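Side-chain contact in hypothetical protein PA3967 (Pseudomonas aeruginosa, PDB 1TU9), which binds heme in a globin fold and, judging from its family, may bind or carry oxygen, although its physiological role has not been established: residues A[25-30]-A[39-44]. Sequence-based numbering, arbitrary orientation.
With HEM (protoporphyrin IX containing Fe), chain B; PPI (propanoic acid), chain C; EDO (1,2-ethanediol), chain D.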
loop_
_atom_site.group_PDB
_atom_site.type_symbol
_atom_site.label_atom_id
_atom_site.label_comp_id
_atom_site.label_asym_id
_atom_site.label_seq_id
_atom_site.Cartn_x
_atom_site.Cartn_y
_atom_site.Cartn_z
ATOM N N ASP A 25 4.574 11.220 -4.584
ATOM C CA ASP A 25 3.495 11.102 -5.548
ATOM C C ASP A 25 2.392 10.168 -5.042
ATOM O O ASP A 25 1.216 10.474 -5.199
ATOM C CB ASP A 25 4.009 10.640 -6.913
ATOM C CG ASP A 25 4.764 11.703 -7.642
ATOM O OD1 ASP A 25 4.657 12.890 -7.269
ATOM O OD2 ASP A 25 5.447 11.423 -8.638
ATOM N N PHE A 26 2.764 9.054 -4.423
ATOM C CA PHE A 26 1.771 8.170 -3.835
ATOM C C PHE A 26 0.837 8.964 -2.914
ATOM O O PHE A 26 -0.385 8.908 -3.062
ATOM C CB PHE A 26 2.394 7.034 -3.025
ATOM C CG PHE A 26 1.357 6.292 -2.252
ATOM C CD1 PHE A 26 0.500 5.418 -2.895
ATOM C CD2 PHE A 26 1.117 6.594 -0.925
ATOM C CE1 PHE A 26 -0.533 4.800 -2.200
ATOM C CE2 PHE A 26 0.099 5.986 -0.232
ATOM C CZ PHE A 26 -0.731 5.085 -0.872
ATOM N N TYR A 27 1.398 9.686 -1.944
ATOM C CA TYR A 27 0.543 10.395 -0.989
ATOM C C TYR A 27 -0.224 11.531 -1.633
ATOM O O TYR A 27 -1.363 11.771 -1.263
ATOM C CB TYR A 27 1.299 10.853 0.281
ATOM C CG TYR A 27 1.420 9.712 1.262
ATOM C CD1 TYR A 27 2.624 9.037 1.426
ATOM C CD2 TYR A 27 0.314 9.253 1.968
ATOM C CE1 TYR A 27 2.727 7.958 2.279
ATOM C CE2 TYR A 27 0.415 8.167 2.826
ATOM C CZ TYR A 27 1.630 7.525 2.974
ATOM O OH TYR A 27 1.753 6.435 3.798
ATOM N N ARG A 28 0.358 12.203 -2.623
ATOM C CA ARG A 28 -0.387 13.234 -3.320
ATOM C C ARG A 28 -1.641 12.616 -3.955
ATOM O O ARG A 28 -2.738 13.148 -3.845
ATOM C CB ARG A 28 0.477 13.935 -4.371
ATOM C CG ARG A 28 -0.266 14.977 -5.171
ATOM C CD ARG A 28 0.635 15.852 -6.010
ATOM N NE ARG A 28 1.587 15.097 -6.824
ATOM C CZ ARG A 28 1.334 14.598 -8.026
ATOM N NH1 ARG A 28 0.133 14.702 -8.567
ATOM N NH2 ARG A 28 2.290 13.984 -8.696
ATOM N N HIS A 29 -1.471 11.479 -4.623
ATOM C CA HIS A 29 -2.613 10.843 -5.272
ATOM C C HIS A 29 -3.630 10.321 -4.244
ATOM O O HIS A 29 -4.835 10.443 -4.425
ATOM C CB HIS A 29 -2.178 9.667 -6.132
ATOM C CG HIS A 29 -1.196 10.017 -7.200
ATOM N ND1 HIS A 29 -1.294 11.148 -7.977
ATOM C CD2 HIS A 29 -0.122 9.340 -7.659
ATOM C CE1 HIS A 29 -0.306 11.158 -8.859
ATOM N NE2 HIS A 29 0.426 10.078 -8.679
ATOM N N PHE A 30 -3.121 9.712 -3.183
ATOM C CA PHE A 30 -3.966 9.105 -2.162
ATOM C C PHE A 30 -4.794 10.181 -1.439
ATOM O O PHE A 30 -6.013 10.058 -1.308
ATOM C CB PHE A 30 -3.065 8.328 -1.200
ATOM C CG PHE A 30 -3.798 7.470 -0.180
ATOM C CD1 PHE A 30 -4.981 6.809 -0.470
ATOM C CD2 PHE A 30 -3.230 7.270 1.057
ATOM C CE1 PHE A 30 -5.606 5.995 0.495
ATOM C CE2 PHE A 30 -3.839 6.454 2.006
ATOM C CZ PHE A 30 -5.019 5.815 1.707
ATOM N N ALA A 39 -8.724 13.815 5.837
ATOM C CA ALA A 39 -9.080 13.953 7.260
ATOM C C ALA A 39 -8.273 13.010 8.135
ATOM O O ALA A 39 -7.842 13.373 9.229
ATOM C CB ALA A 39 -10.576 13.716 7.458
ATOM N N LYS A 40 -8.044 11.797 7.654
ATOM C CA LYS A 40 -7.311 10.829 8.445
ATOM C C LYS A 40 -5.862 11.254 8.673
ATOM O O LYS A 40 -5.297 10.966 9.734
ATOM C CB LYS A 40 -7.352 9.453 7.788
ATOM C CG LYS A 40 -8.644 8.688 7.974
ATOM C CD LYS A 40 -8.815 8.162 9.391
ATOM C CE LYS A 40 -10.157 7.488 9.537
ATOM N NZ LYS A 40 -10.469 7.167 10.942
ATOM N N PHE A 41 -5.260 11.916 7.678
ATOM C CA PHE A 41 -3.837 12.270 7.717
ATOM C C PHE A 41 -3.572 13.732 8.095
ATOM O O PHE A 41 -2.438 14.193 8.030
ATOM C CB PHE A 41 -3.182 11.953 6.364
ATOM C CG PHE A 41 -2.982 10.490 6.120
ATOM C CD1 PHE A 41 -3.709 9.817 5.158
ATOM C CD2 PHE A 41 -2.060 9.777 6.868
ATOM C CE1 PHE A 41 -3.512 8.454 4.951
ATOM C CE2 PHE A 41 -1.864 8.430 6.662
ATOM C CZ PHE A 41 -2.588 7.766 5.698
ATOM N N ALA A 42 -4.598 14.456 8.560
ATOM C CA ALA A 42 -4.470 15.891 8.797
ATOM C C ALA A 42 -3.400 16.258 9.817
ATOM O O ALA A 42 -2.834 17.349 9.743
ATOM C CB ALA A 42 -5.815 16.472 9.204
ATOM N N THR A 43 -3.142 15.381 10.786
ATOM C CA THR A 43 -2.075 15.607 11.763
ATOM C C THR A 43 -1.132 14.419 11.794
ATOM O O THR A 43 -0.833 13.879 12.838
ATOM C CB THR A 43 -2.621 15.917 13.182
ATOM O OG1 THR A 43 -3.453 14.851 13.650
ATOM C CG2 THR A 43 -3.503 17.143 13.188
ATOM N N THR A 44 -0.661 14.048 10.606
ATOM C CA THR A 44 0.388 13.058 10.405
ATOM C C THR A 44 1.661 13.734 9.894
ATOM O O THR A 44 1.599 14.609 9.028
ATOM C CB THR A 44 -0.118 12.011 9.386
ATOM O OG1 THR A 44 -1.229 11.298 9.946
ATOM C CG2 THR A 44 0.957 10.943 9.063
HETATM C CHA HEM B . -0.515 4.193 9.947
HETATM C CHB HEM B . 0.590 0.832 6.500
HETATM C CHC HEM B . -3.698 1.501 4.579
HETATM C CHD HEM B . -4.438 5.392 7.331
HETATM C C1A HEM B . 0.100 3.169 9.220
HETATM C C2A HEM B . 1.351 2.504 9.562
HETATM C C3A HEM B . 1.661 1.605 8.627
HETATM C C4A HEM B . 0.626 1.626 7.622
HETATM C CMA HEM B . 2.907 0.689 8.623
HETATM C CAA HEM B . 2.174 2.797 10.821
HETATM C CBA HEM B . 2.051 1.607 11.783
HETATM C CGA HEM B . 0.631 1.101 11.940
HETATM O O1A HEM B . -0.212 1.832 12.510
HETATM O O2A HEM B . 0.322 -0.046 11.511
HETATM C C1B HEM B . -0.479 0.674 5.671
HETATM C C2B HEM B . -0.638 -0.244 4.552
HETATM C C3B HEM B . -1.843 -0.063 4.020
HETATM C C4B HEM B . -2.463 1.005 4.806
HETATM C CMB HEM B . 0.439 -1.242 4.062
HETATM C CAB HEM B . -2.465 -0.785 2.794
HETATM C CBB HEM B . -2.329 -2.098 2.585
HETATM C C1C HEM B . -4.211 2.656 5.116
HETATM C C2C HEM B . -5.368 3.308 4.594
HETATM C C3C HEM B . -5.574 4.402 5.318
HETATM C C4C HEM B . -4.557 4.455 6.339
HETATM C CMC HEM B . -6.176 2.786 3.403
HETATM C CAC HEM B . -6.733 5.380 5.093
HETATM C CBC HEM B . -6.624 6.677 5.337
HETATM C C1D HEM B . -3.488 5.430 8.307
HETATM C C2D HEM B . -3.439 6.437 9.319
HETATM C C3D HEM B . -2.227 6.104 10.152
HETATM C C4D HEM B . -1.640 4.916 9.554
HETATM C CMD HEM B . -4.412 7.605 9.504
HETATM C CAD HEM B . -1.759 6.950 11.342
HETATM C CBD HEM B . -1.081 8.224 10.805
HETATM C CGD HEM B . -0.691 9.158 11.936
HETATM O O1D HEM B . -1.606 9.742 12.572
HETATM O O2D HEM B . 0.528 9.319 12.220
HETATM N NA HEM B . -0.291 2.593 8.030
HETATM N NB HEM B . -1.623 1.422 5.811
HETATM N NC HEM B . -3.718 3.370 6.185
HETATM N ND HEM B . -2.431 4.558 8.472
HETATM FE FE HEM B . -1.991 2.989 7.253
HETATM C C1 PPI C . -0.671 4.755 5.483
HETATM C C2 PPI C . -1.290 4.172 4.268
HETATM C C3 PPI C . -0.809 4.967 3.128
HETATM O O1 PPI C . -0.901 4.343 6.575
HETATM O O2 PPI C . 0.157 5.806 5.364
HETATM C C1 EDO D . -4.597 10.599 14.195
HETATM O O1 EDO D . -4.387 11.912 13.721
HETATM C C2 EDO D . -4.874 9.645 13.046
HETATM O O2 EDO D . -6.096 9.939 12.378
#
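Tyr27 turns the edge of its ring toward one face of Phe41 in a T-shaped pair, centroids 5.8 Å apart and planes at 77°; the closest atoms are Tyr27 CE2 and Phe41 CZ at 4.2 Å. Tyr27 and the heme methyl CMD, the latter offset toward the rim, thus flank opposite faces of the Phe41 ring. Phe30 completes the aromatic cluster differently: its CE2 reaches the rim of Phe41, 3.6 Å from CE1, and the planes meet obliquely at 64°. A chi1 of -73°, CG anti to the carbonyl carbon, points the Phe41 ring at the heme and puts CZ 3.4 Å from the meso carbon CHD.

The same rings line the distal pocket: His79 is one axial ligand of the heme iron, and propanoic acid O1, 1.9 Å from the iron, is the other. Tyr27 OH directs a hydrogen bond to O2 of that acid, though the 2.3 Å separation is doubtfully short. Phe30 CE2 approaches the ligand's C3 at 3.6 Å, and Gln49 hydrogen-bonds the acid. Phe41 is consistent with the heme-packing phenylalanine of the globin CD corner.

No hydrogen bond joins 25-30 to 39-44; the contact rests on three buried rings. It links helix 22-32 to the turn after helix 35-40; helix 46-64 packs against Tyr27 through Met46, Gln49 and Leu53, and helix 90-105 brings Trp94 edge-to-face with Phe30.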